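Local structure of neural cell adhesion molecule 1, 140 kDa isoform (Homo sapiens, 2E3V) at residues L74-T79 against Q104-P109; V25-P30 against V82-L87. The protein probably mediates adhesion between cells as a membrane glycoprotein, and is represented here by its first fibronectin type III domain. All blocks are in the same frame, centred on the assembly; numbering follows the deposited sequence.

Interaction 1 (L74-T79 against Q104-P109); sequences LKPETT and QPVREP. Unlike the reference sequence in segment 104-109: Arg107 (reference Gly).
The carbonyl oxygen of Gln104 is held by the amide of Glu77: Glu77 N lies 3.2 Å from Gln104 O, with a fairly straight N-H···O angle of 151°. The donor stands well above the carbonyl plane, 70° out of it. The bond joins the chain leaving strand 91-102 to the loop before strand 79-88, at the place where fibronectin type III domains have their tyrosine corner. That motif is present here in the hydroxyl of Tyr80, bonded to Lys75 N; Thr103 OG1 is in turn bonded to Lys75 O and Thr78 N. Glu77 takes a left-handed backbone conformation at the bend, and just beyond it Thr78 OG1 reaches back 2.9 Å to Pro76 O, a second bond that helps hold the turn in shape. Pro76 CB also sits 3.4 Å from Gln104 O, so the acceptor is covered by a proline methylene as well as by the amide.

On the outgoing chain, two further residues follow the loop surface. Pro76 and Val106 lie side by side and point the same way, with Pro76 CG 3.8 Å from Val106 CG2. Glu77 sets its CG anti to its own carbonyl carbon (chi1 -66°), and the extended chain beyond runs across the Pro105 ring at about a right angle. Glu77 CG is 3.7 Å from Pro105 CA. All five touching residues are exposed, which makes this a thin surface seam. The carboxylate ends over aliphatic carbon: Glu77 OE2 is 3.4 Å from Pro105 CB and 4.0 Å from Pro105 CG.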
loop_
_atom_site.group_PDB
_atom_site.type_symbol
_atom_site.label_atom_id
_atom_site.label_comp_id
_atom_site.label_asym_id
_atom_site.label_seq_id
_atom_site.Cartn_x
_atom_site.Cartn_y
_atom_site.Cartn_z
ATOM N N LEU A 74 -12.260 1.778 -2.855
ATOM C CA LEU A 74 -12.009 1.271 -4.199
ATOM C C LEU A 74 -13.297 0.853 -4.902
ATOM O O LEU A 74 -14.331 0.667 -4.261
ATOM C CB LEU A 74 -11.054 0.085 -4.137
ATOM C CG LEU A 74 -9.720 0.351 -3.441
ATOM C CD1 LEU A 74 -8.910 -0.931 -3.380
ATOM C CD2 LEU A 74 -8.955 1.464 -4.153
ATOM N N LYS A 75 -13.218 0.714 -6.222
ATOM C CA LYS A 75 -14.348 0.286 -7.037
ATOM C C LYS A 75 -14.266 -1.230 -7.221
ATOM O O LYS A 75 -13.170 -1.767 -7.427
ATOM C CB LYS A 75 -14.324 0.985 -8.400
ATOM C CG LYS A 75 -14.506 2.501 -8.340
ATOM C CD LYS A 75 -14.467 3.119 -9.730
ATOM C CE LYS A 75 -14.691 4.634 -9.676
ATOM N NZ LYS A 75 -14.617 5.259 -11.023
ATOM N N PRO A 76 -15.415 -1.930 -7.132
ATOM C CA PRO A 76 -15.402 -3.385 -7.330
ATOM C C PRO A 76 -15.040 -3.743 -8.767
ATOM O O PRO A 76 -15.203 -2.913 -9.658
ATOM C CB PRO A 76 -16.851 -3.805 -7.028
ATOM C CG PRO A 76 -17.456 -2.640 -6.283
ATOM C CD PRO A 76 -16.770 -1.428 -6.840
ATOM N N GLU A 77 -14.539 -4.962 -8.977
ATOM C CA GLU A 77 -14.195 -5.458 -10.318
ATOM C C GLU A 77 -13.280 -4.499 -11.089
ATOM O O GLU A 77 -13.422 -4.330 -12.303
ATOM C CB GLU A 77 -15.467 -5.761 -11.129
ATOM C CG GLU A 77 -16.289 -6.917 -10.579
ATOM C CD GLU A 77 -17.527 -7.226 -11.398
ATOM O OE1 GLU A 77 -18.141 -6.292 -11.961
ATOM O OE2 GLU A 77 -17.901 -8.414 -11.466
ATOM N N THR A 78 -12.341 -3.883 -10.376
ATOM C CA THR A 78 -11.448 -2.882 -10.960
ATOM C C THR A 78 -9.989 -3.235 -10.705
ATOM O O THR A 78 -9.622 -3.660 -9.598
ATOM C CB THR A 78 -11.765 -1.468 -10.403
ATOM O OG1 THR A 78 -13.125 -1.130 -10.706
ATOM C CG2 THR A 78 -10.836 -0.397 -10.995
ATOM N N THR A 79 -9.160 -3.074 -11.733
ATOM C CA THR A 79 -7.728 -3.326 -11.594
ATOM C C THR A 79 -6.995 -2.053 -11.180
ATOM O O THR A 79 -7.213 -0.990 -11.758
ATOM C CB THR A 79 -7.126 -3.949 -12.870
ATOM O OG1 THR A 79 -7.784 -5.193 -13.137
ATOM C CG2 THR A 79 -5.629 -4.212 -12.706
ATOM N N GLN A 104 -12.631 -7.570 -6.034
ATOM C CA GLN A 104 -13.676 -8.554 -6.283
ATOM C C GLN A 104 -15.012 -7.867 -6.589
ATOM O O GLN A 104 -15.165 -6.665 -6.347
ATOM C CB GLN A 104 -13.832 -9.441 -5.047
ATOM C CG GLN A 104 -12.572 -10.206 -4.641
ATOM C CD GLN A 104 -12.712 -10.922 -3.303
ATOM O OE1 GLN A 104 -13.740 -10.826 -2.632
ATOM N NE2 GLN A 104 -11.670 -11.645 -2.910
ATOM N N PRO A 105 -15.982 -8.619 -7.148
ATOM C CA PRO A 105 -17.308 -8.022 -7.230
ATOM C C PRO A 105 -17.927 -7.980 -5.834
ATOM O O PRO A 105 -17.462 -8.684 -4.930
ATOM C CB PRO A 105 -18.080 -8.993 -8.131
ATOM C CG PRO A 105 -17.376 -10.293 -8.000
ATOM C CD PRO A 105 -15.935 -9.972 -7.740
ATOM N N VAL A 106 -18.947 -7.149 -5.653
ATOM C CA VAL A 106 -19.661 -7.089 -4.379
ATOM C C VAL A 106 -20.196 -8.491 -4.076
ATOM O O VAL A 106 -20.925 -9.076 -4.884
ATOM C CB VAL A 106 -20.790 -6.032 -4.404
ATOM C CG1 VAL A 106 -21.627 -6.094 -3.132
ATOM C CG2 VAL A 106 -20.194 -4.636 -4.584
ATOM N N ARG A 107 -19.795 -9.034 -2.928
ATOM C CA ARG A 107 -20.151 -10.406 -2.554
ATOM C C ARG A 107 -21.659 -10.606 -2.424
ATOM O O ARG A 107 -22.393 -9.681 -2.063
ATOM C CB ARG A 107 -19.419 -10.839 -1.272
ATOM C CG ARG A 107 -19.938 -10.214 0.023
ATOM C CD ARG A 107 -18.965 -10.408 1.182
ATOM N NE ARG A 107 -18.688 -11.814 1.478
ATOM C CZ ARG A 107 -17.829 -12.233 2.405
ATOM N NH1 ARG A 107 -17.151 -11.359 3.138
ATOM N NH2 ARG A 107 -17.643 -13.530 2.600
ATOM N N GLU A 108 -22.105 -11.817 -2.750
ATOM C CA GLU A 108 -23.510 -12.188 -2.646
ATOM C C GLU A 108 -23.887 -12.280 -1.166
ATOM O O GLU A 108 -23.264 -13.042 -0.420
ATOM C CB GLU A 108 -23.752 -13.523 -3.354
ATOM C CG GLU A 108 -25.209 -13.936 -3.476
ATOM C CD GLU A 108 -25.384 -15.271 -4.188
ATOM O OE1 GLU A 108 -26.488 -15.849 -4.098
ATOM O OE2 GLU A 108 -24.422 -15.744 -4.835
ATOM N N PRO A 109 -24.895 -11.487 -0.737
ATOM C CA PRO A 109 -25.361 -11.467 0.656
ATOM C C PRO A 109 -25.695 -12.860 1.196
ATOM O O PRO A 109 -26.332 -13.659 0.504
ATOM C CB PRO A 109 -26.625 -10.600 0.591
ATOM C CG PRO A 109 -26.404 -9.709 -0.577
ATOM C CD PRO A 109 -25.652 -10.540 -1.579
#

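Interaction 2 (V25-P30 against V82-L87); sequences VQFDEP and VRLAAL
Phe27 turns its CG between the backbone N and the carbonyl carbon (chi1 61°), while the first torsion of Leu84 places its CG and an unusual second torsion of 34° then sets its methyls, bringing CD2 to the aromatic ring. The side chains cross at about a right angle, and a single methyl does the touching. Leu84 CD2 approaches the ring obliquely, 3.4 Å from Phe27 CD2 and 3.7 Å from Phe27 CB, a short approach by a leucine in an unusual conformation.

Next to it, Val25 splits its two methyls between two partners. Val25 CG1 meets Leu84 CD2 at 4.2 Å, and Val25 CG2 meets Val82 CG2 at 4.1 Å, the side chains sliding past each other in opposite directions. At the other end Glu29, bent at its second torsion, lays OE2 3.7 Å from Ala86 CB, so that a carboxylate edges the apolar row. Ile13, Val69 and Ile71 add further aliphatic packing from strands 12-18 and 68-71.

The axes of 25-28 and 82-87 pass 9.3 Å apart at a crossing angle of -45°. Every second residue faces the other sheet, as in the interior of the fibronectin type III beta-sandwich.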
loop_
_atom_site.group_PDB
_atom_site.type_symbol
_atom_site.label_atom_id
_atom_site.label_comp_id
_atom_site.label_asym_id
_atom_site.label_seq_id
_atom_site.Cartn_x
_atom_site.Cartn_y
_atom_site.Cartn_z
ATOM N N VAL A 25 -2.729 -4.670 1.636
ATOM C CA VAL A 25 -1.452 -4.745 0.939
ATOM C C VAL A 25 -0.354 -5.077 1.934
ATOM O O VAL A 25 -0.073 -4.279 2.837
ATOM C CB VAL A 25 -1.105 -3.408 0.235
ATOM C CG1 VAL A 25 0.265 -3.502 -0.441
ATOM C CG2 VAL A 25 -2.197 -3.036 -0.788
ATOM N N GLN A 26 0.243 -6.256 1.773
ATOM C CA GLN A 26 1.343 -6.685 2.624
ATOM C C GLN A 26 2.674 -6.522 1.940
ATOM O O GLN A 26 2.841 -6.860 0.765
ATOM C CB GLN A 26 1.179 -8.118 3.110
ATOM C CG GLN A 26 0.330 -8.223 4.369
ATOM C CD GLN A 26 0.260 -9.638 4.885
ATOM O OE1 GLN A 26 0.605 -9.911 6.043
ATOM N NE2 GLN A 26 -0.141 -10.561 4.018
ATOM N N PHE A 27 3.633 -6.035 2.713
ATOM C CA PHE A 27 4.938 -5.714 2.194
ATOM C C PHE A 27 5.999 -6.077 3.215
ATOM O O PHE A 27 5.704 -6.340 4.392
ATOM C CB PHE A 27 5.009 -4.200 1.921
ATOM C CG PHE A 27 4.811 -3.358 3.161
ATOM C CD1 PHE A 27 5.896 -2.997 3.957
ATOM C CD2 PHE A 27 3.538 -2.948 3.541
ATOM C CE1 PHE A 27 5.702 -2.232 5.114
ATOM C CE2 PHE A 27 3.342 -2.186 4.696
ATOM C CZ PHE A 27 4.424 -1.829 5.477
ATOM N N ASP A 28 7.238 -6.104 2.755
ATOM C CA ASP A 28 8.345 -6.263 3.661
ATOM C C ASP A 28 9.171 -5.001 3.560
ATOM O O ASP A 28 9.190 -4.333 2.524
ATOM C CB ASP A 28 9.168 -7.528 3.360
ATOM C CG ASP A 28 9.908 -7.466 2.035
ATOM O OD1 ASP A 28 9.397 -8.036 1.055
ATOM O OD2 ASP A 28 11.007 -6.872 1.976
ATOM N N GLU A 29 9.853 -4.691 4.652
ATOM C CA GLU A 29 10.716 -3.531 4.744
ATOM C C GLU A 29 11.828 -3.898 5.723
ATOM O O GLU A 29 11.542 -4.515 6.750
ATOM C CB GLU A 29 9.896 -2.350 5.267
ATOM C CG GLU A 29 10.664 -1.066 5.516
ATOM C CD GLU A 29 11.118 -0.375 4.250
ATOM O OE1 GLU A 29 10.676 -0.774 3.157
ATOM O OE2 GLU A 29 11.927 0.572 4.347
ATOM N N PRO A 30 13.094 -3.536 5.420
ATOM C CA PRO A 30 14.171 -3.895 6.352
ATOM C C PRO A 30 13.951 -3.379 7.776
ATOM O O PRO A 30 13.335 -2.320 7.974
ATOM C CB PRO A 30 15.402 -3.238 5.726
ATOM C CG PRO A 30 15.083 -3.196 4.273
ATOM C CD PRO A 30 13.628 -2.824 4.245
ATOM N N VAL A 82 -0.551 -0.494 -7.372
ATOM C CA VAL A 82 -0.323 -0.014 -6.021
ATOM C C VAL A 82 1.175 0.009 -5.745
ATOM O O VAL A 82 1.923 -0.862 -6.213
ATOM C CB VAL A 82 -1.103 -0.841 -4.948
ATOM C CG1 VAL A 82 -0.720 -2.320 -4.982
ATOM C CG2 VAL A 82 -0.901 -0.255 -3.543
ATOM N N ARG A 83 1.607 1.031 -5.020
ATOM C CA ARG A 83 3.006 1.150 -4.630
ATOM C C ARG A 83 3.091 1.801 -3.258
ATOM O O ARG A 83 2.118 2.417 -2.786
ATOM C CB ARG A 83 3.799 1.949 -5.665
ATOM C CG ARG A 83 3.230 3.324 -5.952
ATOM C CD ARG A 83 3.905 3.935 -7.164
ATOM N NE ARG A 83 3.537 5.334 -7.344
ATOM C CZ ARG A 83 3.891 6.077 -8.390
ATOM N NH1 ARG A 83 4.633 5.557 -9.360
ATOM N NH2 ARG A 83 3.503 7.348 -8.463
ATOM N N LEU A 84 4.254 1.664 -2.632
ATOM C CA LEU A 84 4.460 2.091 -1.257
ATOM C C LEU A 84 5.812 2.732 -1.058
ATOM O O LEU A 84 6.781 2.343 -1.690
ATOM C CB LEU A 84 4.414 0.863 -0.344
ATOM C CG LEU A 84 3.207 0.354 0.418
ATOM C CD1 LEU A 84 1.870 0.553 -0.281
ATOM C CD2 LEU A 84 3.461 -1.105 0.696
ATOM N N ALA A 85 5.868 3.721 -0.176
ATOM C CA ALA A 85 7.126 4.317 0.238
ATOM C C ALA A 85 7.146 4.405 1.761
ATOM O O ALA A 85 6.095 4.498 2.406
ATOM C CB ALA A 85 7.309 5.681 -0.377
ATOM N N ALA A 86 8.348 4.372 2.322
ATOM C CA ALA A 86 8.551 4.498 3.757
ATOM C C ALA A 86 9.159 5.858 4.076
ATOM O O ALA A 86 9.931 6.404 3.286
ATOM C CB ALA A 86 9.461 3.376 4.267
ATOM N N LEU A 87 8.804 6.389 5.239
ATOM C CA LEU A 87 9.307 7.665 5.718
ATOM C C LEU A 87 9.986 7.473 7.064
ATOM O O LEU A 87 9.437 6.826 7.949
ATOM C CB LEU A 87 8.148 8.666 5.894
ATOM C CG LEU A 87 8.380 9.931 6.742
ATOM C CD1 LEU A 87 9.174 10.975 5.983
ATOM C CD2 LEU A 87 7.061 10.545 7.196
#

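In the fold
Strand 79-88 ties the two contacts together: the loop of interaction 1 runs straight into it, and its inward residues then build interaction 2. The contacts, 24 Å apart between centres, do not touch apart from adjoining in sequence; their segments alternate along the chain. Interaction 2 is a buried facing of the two sheets, its centre about 6 Å from the centre of the chain; the centre of interaction 1 lies about 18 Å from it, at the surface, where the chain leaves strand 91-102. Leu74, buried, packs on Trp45 and Phe101 beneath the loop. The Phe27 side chain is about 3 Å from a bound PEG, a di(hydroxyethyl)ether probably from the crystallisation liquor.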